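Local coordinates for titin (Homo sapiens, PDB 3LCY), which probably serves as a giant scaffold of the striated-muscle sarcomere, carrying a serine/threonine kinase alongside immunoglobulin domains such as this A-band tandem, at residues K12-V17 against L27-V32; G76-I81 against S93-Q98; P37-Y42 against R61-T66; S51-M56 against M68-E73; E6-R11 against A82-G87. All blocks are in the same frame, centred on the assembly; numbering follows the deposited sequence.

Contact 1: K12-V17 against L27-V32; sequences KEMKDV and LSCQIV
K12 and M14 lie where the first strand of an I-set immunoglobulin domain leaves one sheet for the other, and here they meet S28, C29 and Q30 of strand B (24-34). K12 and Q30 form an antiparallel hydrogen-bonded pair. Q30 N donates to K12 O at 2.8 Å; the return bond from K12 N to Q30 O is weak at 3.3 Å. On the same face of the sheet, K12 CB touches Q30 CG at 3.5 Å. The K12 side chain starts with CG anti to the backbone N (chi1 180°) and is bent at chi2 (-97°), so that its CD passes C29 CA at 3.9 Å. NZ then reaches S28 O at 2.6 Å from above the carbonyl plane, 51° out of it. M14 turns to the interior, where its CG packs on C29 CB at 3.5 Å; its methyl end lies near L27, at a spacing too short to be relied on. Past M14 the segments part, and a water joins them by accepting from K15 N at 3.2 Å and from S28 N at 3.1 Å. The loop is then passed to the other sheet, since M14 N bonds T91 OG1, K15 O bonds S93 OG and D16 OD1 bonds K94 N. S28 OG points elsewhere and pairs with T64 OG1. Chemically, a lysine ammonium and a water take over where regular strand pairing ends: one meets the S28 carbonyl, the other its N-H, while the apolar M14 side chain packs on the interior side.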
# COMPACT_ATOMS: atom_id res chain seq x y z
N LYS A 12 -13.81 -5.53 23.45
CA LYS A 12 -13.98 -5.51 22.02
C LYS A 12 -12.58 -5.46 21.44
O LYS A 12 -11.82 -4.57 21.74
CB LYS A 12 -14.79 -4.29 21.61
CG LYS A 12 -15.03 -4.15 20.12
CD LYS A 12 -14.02 -3.22 19.47
CE LYS A 12 -14.14 -3.26 17.95
NZ LYS A 12 -13.11 -2.45 17.28
N GLU A 13 -12.24 -6.44 20.64
CA GLU A 13 -10.94 -6.48 20.00
C GLU A 13 -10.92 -5.61 18.75
O GLU A 13 -11.95 -5.29 18.21
CB GLU A 13 -10.56 -7.91 19.65
CG GLU A 13 -11.41 -8.53 18.60
CD GLU A 13 -10.92 -9.87 18.23
OE1 GLU A 13 -10.52 -10.61 19.14
OE2 GLU A 13 -10.91 -10.20 17.04
N MET A 14 -9.74 -5.25 18.30
CA MET A 14 -9.62 -4.43 17.11
C MET A 14 -10.12 -5.16 15.89
O MET A 14 -9.97 -6.36 15.76
CB MET A 14 -8.19 -3.98 16.90
CG MET A 14 -7.78 -2.86 17.78
SD MET A 14 -6.22 -2.19 17.28
CE MET A 14 -6.76 -0.91 16.18
N LYS A 15 -10.72 -4.40 14.99
CA LYS A 15 -11.27 -4.95 13.78
C LYS A 15 -10.66 -4.29 12.58
O LYS A 15 -10.21 -3.17 12.64
CB LYS A 15 -12.77 -4.71 13.74
CG LYS A 15 -13.54 -5.36 14.82
CD LYS A 15 -13.53 -6.85 14.68
CE LYS A 15 -14.11 -7.49 15.91
NZ LYS A 15 -14.39 -8.92 15.70
N ASP A 16 -10.66 -5.01 11.48
CA ASP A 16 -10.16 -4.46 10.23
C ASP A 16 -11.02 -3.27 9.80
O ASP A 16 -12.24 -3.32 9.90
CB ASP A 16 -10.13 -5.53 9.14
CG ASP A 16 -9.03 -6.55 9.35
OD1 ASP A 16 -8.20 -6.34 10.26
OD2 ASP A 16 -9.00 -7.56 8.61
N VAL A 17 -10.36 -2.21 9.35
CA VAL A 17 -11.06 -0.99 8.98
C VAL A 17 -10.65 -0.52 7.58
O VAL A 17 -9.48 -0.56 7.23
CB VAL A 17 -10.77 0.14 9.99
CG1 VAL A 17 -11.26 1.48 9.45
CG2 VAL A 17 -11.43 -0.16 11.32
N LEU A 27 -9.22 3.38 14.17
CA LEU A 27 -9.02 2.02 14.66
C LEU A 27 -9.29 1.99 16.16
O LEU A 27 -8.57 2.61 16.94
CB LEU A 27 -7.61 1.52 14.36
CG LEU A 27 -7.20 1.49 12.88
CD1 LEU A 27 -6.26 2.64 12.56
CD2 LEU A 27 -6.57 0.16 12.52
N SER A 28 -10.33 1.27 16.56
CA SER A 28 -10.76 1.29 17.96
C SER A 28 -10.82 -0.09 18.60
O SER A 28 -10.92 -1.11 17.92
CB SER A 28 -12.12 1.99 18.07
OG SER A 28 -12.52 2.10 19.43
N CYS A 29 -10.77 -0.10 19.93
CA CYS A 29 -10.88 -1.34 20.70
C CYS A 29 -11.25 -1.01 22.14
O CYS A 29 -11.01 0.10 22.61
CB CYS A 29 -9.58 -2.13 20.65
SG CYS A 29 -8.20 -1.33 21.51
N GLN A 30 -11.79 -1.96 22.88
CA GLN A 30 -12.07 -1.77 24.29
C GLN A 30 -11.31 -2.70 25.18
O GLN A 30 -11.44 -3.86 25.08
CB GLN A 30 -13.51 -2.04 24.56
CG GLN A 30 -14.40 -1.43 23.64
CD GLN A 30 -15.66 -1.12 24.28
OE1 GLN A 30 -15.86 -1.43 25.42
NE2 GLN A 30 -16.53 -0.49 23.57
N ILE A 31 -10.54 -2.14 26.08
CA ILE A 31 -9.77 -2.87 27.05
C ILE A 31 -9.97 -2.29 28.43
O ILE A 31 -9.82 -1.13 28.65
CB ILE A 31 -8.32 -2.84 26.69
CG1 ILE A 31 -8.12 -3.29 25.26
CG2 ILE A 31 -7.56 -3.71 27.58
CD1 ILE A 31 -6.86 -2.89 24.65
N VAL A 32 -10.33 -3.14 29.37
CA VAL A 32 -10.59 -2.72 30.73
C VAL A 32 -9.65 -3.34 31.75
O VAL A 32 -9.34 -4.52 31.69
CB VAL A 32 -12.04 -3.02 31.13
CG1 VAL A 32 -12.99 -2.14 30.34
CG2 VAL A 32 -12.35 -4.47 30.88
O HOH W 1 -11.04 -1.23 14.83

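Contact 2: G76-I81 against S93-Q98; sequences GVYTCI and SKLLLQ
G76-I81 and S93-Q98 run antiparallel with G76 opposite L95 and Y78 opposite S93, their axes 4.5 Å apart at closest approach and 139° between their directions. Each of these two pairs is closed by two backbone hydrogen bonds: G76 N to L95 O at 3.1 Å and L95 N to G76 O at 2.9 Å, then Y78 N to S93 O at 3.0 Å and S93 N to Y78 O at 3.2 Å. V77 and K94 make the non-hydrogen-bonded pair between them, and K94 CA adds a CA-H...O contact to G76 O. At G76 the backbone (phi 112°) would press a beta carbon against the preceding carbonyl oxygen. These strands are F and G of the immunoglobulin fold, and Y78 forms the tyrosine corner at the start of F, its OH bonded to D74 O four residues earlier. With CG anti to the carbonyl carbon (chi1 -73°), the ring comes obliquely to L95, and CE2 lies 3.9 Å from L95 CB. R43 makes a cation-pi contact with this ring, and L27 packs nearby. On the outer face V77 CG2 rests against the aliphatic shaft of K94, 3.7 Å from CE, while the extended lysine carries its ammonium away. S93 OG turns to K15 O.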
# COMPACT_ATOMS: atom_id res chain seq x y z
N GLY A 76 -2.20 -1.42 6.33
CA GLY A 76 -1.52 -2.41 7.11
C GLY A 76 -1.81 -2.59 8.55
O GLY A 76 -2.78 -2.15 9.02
N VAL A 77 -0.94 -3.29 9.24
CA VAL A 77 -1.10 -3.58 10.66
C VAL A 77 -0.87 -2.48 11.67
O VAL A 77 0.10 -1.75 11.61
CB VAL A 77 -0.20 -4.76 11.07
CG1 VAL A 77 -0.40 -5.11 12.51
CG2 VAL A 77 -0.47 -5.96 10.21
N TYR A 78 -1.79 -2.38 12.62
CA TYR A 78 -1.72 -1.43 13.71
C TYR A 78 -1.96 -2.21 14.98
O TYR A 78 -2.88 -3.01 15.04
CB TYR A 78 -2.72 -0.30 13.55
CG TYR A 78 -2.35 0.67 12.48
CD1 TYR A 78 -1.50 1.72 12.73
CD2 TYR A 78 -2.83 0.51 11.20
CE1 TYR A 78 -1.16 2.59 11.75
CE2 TYR A 78 -2.48 1.37 10.22
CZ TYR A 78 -1.65 2.41 10.50
OH TYR A 78 -1.31 3.27 9.50
N THR A 79 -1.14 -1.99 15.99
CA THR A 79 -1.27 -2.71 17.24
C THR A 79 -1.45 -1.82 18.46
O THR A 79 -0.71 -0.89 18.66
CB THR A 79 -0.05 -3.60 17.48
OG1 THR A 79 0.08 -4.51 16.39
CG2 THR A 79 -0.19 -4.38 18.74
N CYS A 80 -2.45 -2.15 19.27
CA CYS A 80 -2.73 -1.40 20.48
C CYS A 80 -2.34 -2.25 21.67
O CYS A 80 -2.79 -3.37 21.81
CB CYS A 80 -4.22 -1.07 20.59
SG CYS A 80 -4.75 -0.34 22.15
N ILE A 81 -1.50 -1.71 22.54
CA ILE A 81 -1.09 -2.45 23.73
C ILE A 81 -1.55 -1.75 25.00
O ILE A 81 -1.20 -0.62 25.26
CB ILE A 81 0.41 -2.68 23.77
CG1 ILE A 81 0.82 -3.53 22.58
CG2 ILE A 81 0.79 -3.39 25.03
CD1 ILE A 81 2.13 -4.20 22.76
N SER A 93 -5.15 -5.12 14.20
CA SER A 93 -6.04 -5.20 13.05
C SER A 93 -5.41 -4.44 11.89
O SER A 93 -4.39 -3.77 12.06
CB SER A 93 -7.42 -4.63 13.38
OG SER A 93 -7.36 -3.22 13.55
N LYS A 94 -5.99 -4.56 10.70
CA LYS A 94 -5.41 -3.94 9.52
C LYS A 94 -6.25 -2.80 8.96
O LYS A 94 -7.47 -2.77 9.11
CB LYS A 94 -5.16 -4.98 8.43
CG LYS A 94 -4.05 -5.95 8.76
CD LYS A 94 -3.89 -6.99 7.66
CE LYS A 94 -2.73 -7.92 7.95
NZ LYS A 94 -2.66 -9.04 6.97
N LEU A 95 -5.58 -1.86 8.30
CA LEU A 95 -6.25 -0.75 7.63
C LEU A 95 -6.24 -0.98 6.13
O LEU A 95 -5.18 -1.10 5.52
CB LEU A 95 -5.57 0.57 7.97
CG LEU A 95 -6.08 1.81 7.22
CD1 LEU A 95 -7.58 1.96 7.40
CD2 LEU A 95 -5.34 3.06 7.67
N LEU A 96 -7.42 -1.05 5.53
CA LEU A 96 -7.54 -1.23 4.09
C LEU A 96 -7.89 0.09 3.42
O LEU A 96 -8.86 0.75 3.81
CB LEU A 96 -8.58 -2.30 3.75
CG LEU A 96 -8.23 -3.76 4.02
CD1 LEU A 96 -7.96 -4.01 5.50
CD2 LEU A 96 -9.34 -4.68 3.53
N LEU A 97 -7.10 0.47 2.43
CA LEU A 97 -7.32 1.74 1.74
C LEU A 97 -8.22 1.59 0.53
O LEU A 97 -8.38 0.49 -0.01
CB LEU A 97 -5.98 2.35 1.31
CG LEU A 97 -4.99 2.67 2.43
CD1 LEU A 97 -3.73 3.28 1.86
CD2 LEU A 97 -5.62 3.60 3.45
N GLN A 98 -8.82 2.70 0.11
CA GLN A 98 -9.63 2.74 -1.09
C GLN A 98 -9.16 3.88 -1.99
O GLN A 98 -9.10 5.03 -1.57
CB GLN A 98 -11.11 2.92 -0.75
CG GLN A 98 -11.71 1.77 0.03
CD GLN A 98 -13.13 2.04 0.47
OE1 GLN A 98 -13.63 1.43 1.41
NE2 GLN A 98 -13.80 2.96 -0.22

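Contact 3: P37-Y42 against R61-T66; sequences PDIKWY and RTHTLT
W41 and L65, and next to them I39 and H63, meet across the core of the sandwich, where strands C and E of opposite sheets face each other, their short axes 9.1 Å apart at closest approach. The packing is tight at two rings. L65 CB sits over the six-membered ring of W41, 3.4 Å from its centroid and 4° off the normal, and L65 CD2 continues over CE3 at 3.8 Å. The edge of the W41 ring meets H63 O, 3.6 Å from CH2. I39 CD1 lies over the centre of the H63 ring, 3.5 Å from the centroid and 7° off the normal, while R61 O stands over the opposite face, toward its rim. The outward side is looser: D38 and K40 are exposed, and T64 turns from W41 to share a hydrogen bond with S28 OG. H63 is buried, but both its nitrogens are engaged, ND1 with S58 OG and NE2 with I31 O. A carbonyl can only accept, so the NE2 nitrogen presumably carries a proton, and those two bonds fix the imidazole flat beneath I39, a polar ring tolerated in a hydrophobic core.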
# COMPACT_ATOMS: atom_id res chain seq x y z
N PRO A 37 -5.87 0.93 32.29
CA PRO A 37 -4.72 0.69 31.44
C PRO A 37 -4.11 1.89 30.75
O PRO A 37 -4.78 2.76 30.31
CB PRO A 37 -5.28 -0.28 30.41
CG PRO A 37 -6.73 -0.31 30.62
CD PRO A 37 -7.11 0.71 31.57
N ASP A 38 -2.80 1.87 30.62
CA ASP A 38 -2.13 2.84 29.81
C ASP A 38 -1.99 2.31 28.40
O ASP A 38 -1.62 1.21 28.21
CB ASP A 38 -0.77 3.17 30.38
CG ASP A 38 -0.84 3.78 31.76
OD1 ASP A 38 -0.31 3.17 32.72
OD2 ASP A 38 -1.39 4.88 31.91
N ILE A 39 -2.31 3.13 27.42
CA ILE A 39 -2.31 2.77 26.04
C ILE A 39 -1.11 3.22 25.23
O ILE A 39 -0.69 4.31 25.32
CB ILE A 39 -3.58 3.32 25.34
CG1 ILE A 39 -4.84 2.84 26.03
CG2 ILE A 39 -3.60 2.98 23.92
CD1 ILE A 39 -4.91 1.44 26.29
N LYS A 40 -0.58 2.29 24.45
CA LYS A 40 0.42 2.52 23.45
C LYS A 40 0.04 1.91 22.11
O LYS A 40 -0.46 0.85 22.05
CB LYS A 40 1.75 1.99 23.92
CG LYS A 40 2.43 2.83 24.92
CD LYS A 40 3.57 2.11 25.57
CE LYS A 40 4.12 2.84 26.77
NZ LYS A 40 3.98 4.27 26.70
N TRP A 41 0.29 2.63 21.03
CA TRP A 41 0.04 2.14 19.68
C TRP A 41 1.35 1.83 18.97
O TRP A 41 2.33 2.56 19.11
CB TRP A 41 -0.77 3.17 18.89
CG TRP A 41 -2.12 3.44 19.49
CD1 TRP A 41 -2.43 4.40 20.42
CD2 TRP A 41 -3.34 2.74 19.21
NE1 TRP A 41 -3.76 4.34 20.73
CE2 TRP A 41 -4.35 3.33 20.01
CE3 TRP A 41 -3.68 1.68 18.37
CZ2 TRP A 41 -5.67 2.89 19.98
CZ3 TRP A 41 -4.99 1.24 18.35
CH2 TRP A 41 -5.97 1.85 19.15
N TYR A 42 1.36 0.74 18.22
CA TYR A 42 2.59 0.29 17.57
C TYR A 42 2.44 0.08 16.07
O TYR A 42 1.36 -0.24 15.57
CB TYR A 42 3.12 -0.98 18.24
CG TYR A 42 3.57 -0.75 19.66
CD1 TYR A 42 2.71 -0.98 20.73
CD2 TYR A 42 4.85 -0.29 19.94
CE1 TYR A 42 3.12 -0.76 22.03
CE2 TYR A 42 5.27 -0.08 21.24
CZ TYR A 42 4.40 -0.31 22.28
OH TYR A 42 4.81 -0.10 23.57
N ARG A 61 -11.51 3.10 28.75
CA ARG A 61 -12.16 1.87 28.33
C ARG A 61 -12.08 1.66 26.82
O ARG A 61 -11.71 0.60 26.35
CB ARG A 61 -13.62 1.84 28.79
CG ARG A 61 -13.79 1.98 30.27
CD ARG A 61 -15.24 2.04 30.67
NE ARG A 61 -15.80 0.72 30.95
CZ ARG A 61 -16.64 0.08 30.16
NH1 ARG A 61 -17.03 0.64 29.02
NH2 ARG A 61 -17.10 -1.11 30.49
N THR A 62 -12.42 2.70 26.07
CA THR A 62 -12.40 2.63 24.62
C THR A 62 -11.20 3.37 24.10
O THR A 62 -11.02 4.54 24.39
CB THR A 62 -13.65 3.24 24.01
OG1 THR A 62 -14.79 2.62 24.57
CG2 THR A 62 -13.65 3.02 22.53
N HIS A 63 -10.38 2.68 23.33
CA HIS A 63 -9.18 3.29 22.80
C HIS A 63 -9.18 3.34 21.29
O HIS A 63 -9.25 2.33 20.62
CB HIS A 63 -7.98 2.56 23.36
CG HIS A 63 -8.19 2.08 24.75
ND1 HIS A 63 -8.38 2.94 25.81
CD2 HIS A 63 -8.29 0.83 25.27
CE1 HIS A 63 -8.57 2.25 26.91
NE2 HIS A 63 -8.51 0.97 26.61
N THR A 64 -9.08 4.55 20.77
CA THR A 64 -9.13 4.78 19.35
C THR A 64 -7.91 5.50 18.82
O THR A 64 -7.47 6.47 19.37
CB THR A 64 -10.38 5.60 18.96
OG1 THR A 64 -11.55 5.00 19.51
CG2 THR A 64 -10.54 5.65 17.46
N LEU A 65 -7.38 4.98 17.72
CA LEU A 65 -6.29 5.61 17.00
C LEU A 65 -6.83 6.16 15.68
O LEU A 65 -7.51 5.46 14.94
CB LEU A 65 -5.17 4.62 16.72
CG LEU A 65 -4.07 5.10 15.77
CD1 LEU A 65 -3.32 6.28 16.37
CD2 LEU A 65 -3.10 3.98 15.42
N THR A 66 -6.53 7.42 15.39
CA THR A 66 -7.00 8.02 14.16
C THR A 66 -5.81 8.27 13.27
O THR A 66 -4.89 8.98 13.64
CB THR A 66 -7.71 9.35 14.41
OG1 THR A 66 -8.83 9.14 15.27
CG2 THR A 66 -8.18 9.95 13.11

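Contact 4: S51-M56 against M68-E73; sequences SRKYKM and MTEEQE
K53 and E70 form the ionic part of this contact between the start of strand D and the turn after strand E. K53 is fully extended, its CG anti to the backbone N (chi1 -176°), and its NZ reaches E70 OE2 at 2.7 Å on the anti lone pair, away from the other carboxylate oxygen. The two side chains cross at about a right angle. NZ also makes a salt bridge to D74 OD2, and E71 OE2 stands farther off at 4.6 Å, so the ammonium is probably well stabilised among acidic groups. Among the hydrogen bonds, M68 N donates to K53 O at 3.0 Å and joins the two backbones. Within 51-56, K55 NZ curls back to R52 O at 2.7 Å, in the carbonyl plane and on a lone pair, and S51 OG accepts from Y54 N at 3.3 Å, an ST motif that shapes the turn into the strand. Van der Waals contacts fill in the rest: the bent M68 side chain lays SD against K55 CE at 3.6 Å and CG by R52 O at 3.4 Å, while K53 CG covers one face of its neighbour Y54. Beyond M68 the chain enters the E-F turn of the immunoglobulin fold, with a short 3-10 segment that includes Q72 and E73, just ahead of the tyrosine corner at the start of strand F.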
# COMPACT_ATOMS: atom_id res chain seq x y z
N SER A 51 0.48 12.75 17.14
CA SER A 51 0.75 13.91 16.31
C SER A 51 -0.52 14.31 15.58
O SER A 51 -1.61 13.88 15.96
CB SER A 51 1.85 13.60 15.29
OG SER A 51 1.42 12.62 14.37
N ARG A 52 -0.38 15.12 14.54
CA ARG A 52 -1.54 15.52 13.75
C ARG A 52 -2.00 14.36 12.87
O ARG A 52 -3.18 14.22 12.58
CB ARG A 52 -1.21 16.75 12.89
CG ARG A 52 -2.31 17.11 11.90
CD ARG A 52 -2.06 18.46 11.24
NE ARG A 52 -2.16 19.56 12.20
CZ ARG A 52 -1.99 20.84 11.88
NH1 ARG A 52 -1.70 21.19 10.63
NH2 ARG A 52 -2.10 21.77 12.82
N LYS A 53 -1.05 13.53 12.46
CA LYS A 53 -1.36 12.38 11.62
C LYS A 53 -1.91 11.22 12.45
O LYS A 53 -2.84 10.53 12.03
CB LYS A 53 -0.14 11.93 10.82
CG LYS A 53 -0.42 10.79 9.86
CD LYS A 53 0.83 10.37 9.10
CE LYS A 53 0.51 9.28 8.10
NZ LYS A 53 1.73 8.80 7.38
N TYR A 54 -1.32 10.99 13.62
CA TYR A 54 -1.78 9.93 14.50
C TYR A 54 -2.43 10.49 15.75
O TYR A 54 -1.75 10.75 16.75
CB TYR A 54 -0.62 9.01 14.89
CG TYR A 54 0.12 8.41 13.71
CD1 TYR A 54 -0.47 7.45 12.91
CD2 TYR A 54 1.43 8.79 13.42
CE1 TYR A 54 0.20 6.89 11.84
CE2 TYR A 54 2.11 8.24 12.36
CZ TYR A 54 1.50 7.29 11.57
OH TYR A 54 2.18 6.75 10.51
N LYS A 55 -3.74 10.68 15.70
CA LYS A 55 -4.49 11.17 16.86
C LYS A 55 -4.85 10.00 17.76
O LYS A 55 -5.27 8.95 17.29
CB LYS A 55 -5.74 11.92 16.42
CG LYS A 55 -5.52 12.89 15.26
CD LYS A 55 -6.79 13.66 14.94
CE LYS A 55 -6.70 14.32 13.57
NZ LYS A 55 -5.51 15.21 13.45
N MET A 56 -4.68 10.16 19.06
CA MET A 56 -4.99 9.07 19.98
C MET A 56 -6.00 9.44 21.05
O MET A 56 -5.83 10.40 21.76
CB MET A 56 -3.71 8.58 20.64
CG MET A 56 -2.58 8.54 19.66
SD MET A 56 -1.06 7.87 20.28
CE MET A 56 -0.24 7.50 18.76
N MET A 68 -4.56 9.85 9.71
CA MET A 68 -4.94 10.70 8.61
C MET A 68 -4.08 10.15 7.50
O MET A 68 -2.90 10.44 7.41
CB MET A 68 -4.59 12.15 8.91
CG MET A 68 -5.11 12.66 10.23
SD MET A 68 -6.86 12.40 10.47
CE MET A 68 -7.54 13.41 9.17
N THR A 69 -4.69 9.34 6.66
CA THR A 69 -3.99 8.73 5.60
C THR A 69 -3.54 9.67 4.53
O THR A 69 -4.24 10.51 4.14
CB THR A 69 -4.81 7.59 5.03
OG1 THR A 69 -5.91 8.09 4.30
CG2 THR A 69 -5.30 6.77 6.12
N GLU A 70 -2.32 9.50 4.09
CA GLU A 70 -1.79 10.31 3.06
C GLU A 70 -1.21 9.49 1.95
O GLU A 70 -1.20 9.89 0.84
CB GLU A 70 -0.73 11.23 3.62
CG GLU A 70 0.13 10.60 4.65
CD GLU A 70 1.36 11.39 4.98
OE1 GLU A 70 1.55 12.44 4.42
OE2 GLU A 70 2.15 10.96 5.80
N GLU A 71 -0.71 8.32 2.28
CA GLU A 71 -0.00 7.48 1.35
C GLU A 71 -0.35 6.03 1.50
O GLU A 71 -0.84 5.63 2.47
CB GLU A 71 1.50 7.68 1.47
CG GLU A 71 2.07 7.20 2.76
CD GLU A 71 3.54 7.33 2.88
OE1 GLU A 71 4.18 7.79 1.96
OE2 GLU A 71 4.08 6.97 3.91
N GLN A 72 -0.07 5.26 0.48
CA GLN A 72 -0.37 3.86 0.45
C GLN A 72 0.25 3.07 1.55
O GLN A 72 -0.26 2.11 1.96
CB GLN A 72 -0.01 3.27 -0.90
CG GLN A 72 -1.14 3.29 -1.82
CD GLN A 72 -0.79 2.89 -3.21
OE1 GLN A 72 -1.64 2.54 -3.97
NE2 GLN A 72 0.43 2.94 -3.53
N GLU A 73 1.37 3.53 2.02
CA GLU A 73 2.11 2.87 3.05
C GLU A 73 1.46 2.86 4.43
O GLU A 73 1.90 2.20 5.31
CB GLU A 73 3.49 3.47 3.09
CG GLU A 73 4.37 3.00 2.01
CD GLU A 73 4.54 3.96 0.89
OE1 GLU A 73 5.63 4.08 0.35
OE2 GLU A 73 3.57 4.56 0.50

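Contact 5: E6-R11 against A82-G87; sequences EAPGIR and ATNEVG
N84 and E6 are joined by the only hydrogen bond between these segments. N84 holds CG between its backbone N and carbonyl carbon (chi1 79°), which puts CG on the side of 6-11. ND2 donates to E6 O at 2.7 Å, with the acceptor 3° out of the amide plane but the donor tilted 31° from the carbonyl plane; the same nitrogen also bonds P35 O. The other branch points back into its own segment, where OD1 accepts from G87 N at 2.9 Å, nearly in line with the amide C=O. This Asx motif closes the F-G hairpin of the immunoglobulin fold, since N84 N also donates to G87 O at 3.1 Å and E85 and V86 form the reversal between them. Against that turn lies strand A, the first strand of the domain. P8 lays its ring toward A82: CB meets A82 CB at 3.9 Å, and CG sits 3.4 Å from A82 O. I31 and V89 back the same proline and alanine from the interior. V86 sets both methyls against the chain before P8, its CG1 on A7 CB at 3.8 Å and its CG2 by E6 N at 3.7 Å. G87 passes close to A7, and a beta carbon on G87 would lie tight against A7 CB.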
# COMPACT_ATOMS: atom_id res chain seq x y z
N GLU A 6 -6.80 -5.77 38.13
CA GLU A 6 -7.21 -6.65 37.07
C GLU A 6 -6.37 -6.26 35.88
O GLU A 6 -6.28 -5.09 35.54
CB GLU A 6 -8.69 -6.46 36.80
CG GLU A 6 -9.51 -6.39 38.07
CD GLU A 6 -10.99 -6.45 37.83
OE1 GLU A 6 -11.75 -5.97 38.69
OE2 GLU A 6 -11.40 -6.98 36.78
N ALA A 7 -5.74 -7.25 35.26
CA ALA A 7 -4.90 -7.00 34.10
C ALA A 7 -5.85 -6.57 33.02
O ALA A 7 -7.02 -6.89 33.06
CB ALA A 7 -4.16 -8.24 33.70
N PRO A 8 -5.35 -5.84 32.04
CA PRO A 8 -6.23 -5.38 30.97
C PRO A 8 -6.91 -6.55 30.25
O PRO A 8 -6.27 -7.51 29.85
CB PRO A 8 -5.27 -4.67 30.03
CG PRO A 8 -4.15 -4.28 30.86
CD PRO A 8 -3.98 -5.37 31.85
N GLY A 9 -8.21 -6.43 30.09
CA GLY A 9 -9.02 -7.43 29.44
C GLY A 9 -9.69 -6.84 28.23
O GLY A 9 -10.18 -5.73 28.26
N ILE A 10 -9.70 -7.59 27.14
CA ILE A 10 -10.31 -7.11 25.93
C ILE A 10 -11.82 -7.32 25.94
O ILE A 10 -12.28 -8.43 26.10
CB ILE A 10 -9.67 -7.80 24.71
CG1 ILE A 10 -8.22 -7.35 24.57
CG2 ILE A 10 -10.44 -7.48 23.45
CD1 ILE A 10 -7.34 -8.30 23.84
N ARG A 11 -12.57 -6.23 25.77
CA ARG A 11 -14.03 -6.30 25.71
C ARG A 11 -14.41 -6.38 24.25
O ARG A 11 -15.22 -7.20 23.86
CB ARG A 11 -14.65 -5.08 26.36
CG ARG A 11 -14.69 -5.16 27.84
CD ARG A 11 -15.82 -6.03 28.29
NE ARG A 11 -15.77 -6.30 29.72
CZ ARG A 11 -16.28 -5.51 30.65
NH1 ARG A 11 -16.87 -4.38 30.33
NH2 ARG A 11 -16.19 -5.85 31.91
N ALA A 82 -2.31 -2.46 25.80
CA ALA A 82 -2.84 -1.92 27.03
C ALA A 82 -2.08 -2.48 28.23
O ALA A 82 -1.93 -3.68 28.36
CB ALA A 82 -4.29 -2.23 27.13
N THR A 83 -1.60 -1.60 29.09
CA THR A 83 -0.84 -2.04 30.24
C THR A 83 -1.21 -1.40 31.58
O THR A 83 -1.71 -0.29 31.64
CB THR A 83 0.65 -1.78 30.03
OG1 THR A 83 1.02 -2.15 28.71
CG2 THR A 83 1.45 -2.56 31.01
N ASN A 84 -0.94 -2.16 32.63
CA ASN A 84 -1.17 -1.75 34.01
C ASN A 84 -0.22 -2.58 34.87
O ASN A 84 0.48 -3.43 34.34
CB ASN A 84 -2.65 -1.79 34.42
CG ASN A 84 -3.13 -3.16 34.73
OD1 ASN A 84 -2.37 -4.10 34.73
ND2 ASN A 84 -4.41 -3.28 35.01
N GLU A 85 -0.14 -2.34 36.17
CA GLU A 85 0.81 -3.10 36.98
C GLU A 85 0.55 -4.60 36.94
O GLU A 85 1.49 -5.38 36.89
CB GLU A 85 0.78 -2.66 38.45
CG GLU A 85 0.46 -1.22 38.71
CD GLU A 85 0.01 -0.99 40.14
OE1 GLU A 85 0.71 -0.30 40.90
OE2 GLU A 85 -1.06 -1.51 40.52
N VAL A 86 -0.71 -5.00 36.95
CA VAL A 86 -1.05 -6.41 36.93
C VAL A 86 -0.61 -7.15 35.67
O VAL A 86 -0.17 -8.29 35.76
CB VAL A 86 -2.54 -6.61 37.08
CG1 VAL A 86 -2.85 -8.06 37.27
CG2 VAL A 86 -3.06 -5.79 38.21
N GLY A 87 -0.73 -6.53 34.51
CA GLY A 87 -0.33 -7.17 33.27
C GLY A 87 -0.65 -6.38 32.02
O GLY A 87 -1.08 -5.25 32.10

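All five contacts lie in the first of the two immunoglobulin domains. Contacts 1, 3 and 4 share the sheet of strands 6-10, 24-34, 62-68 and 54-58, and contact 5 ties its edge strand 6-10 to strand 76-83 of the other sheet, which contact 2 pairs with 88-103. Contact 3 spans the sandwich between them. Contacts 1 and 3 are closest, centres about 9 Å apart, while contacts 4 and 5 are about 27 Å apart, toward opposite ends of the domain. Contact 5 encloses contacts 1, 3 and 4 along the chain, so the first strand is fastened to a part of the chain some 70 residues on, and strand 88-103 of contact 2 leads on toward the second domain.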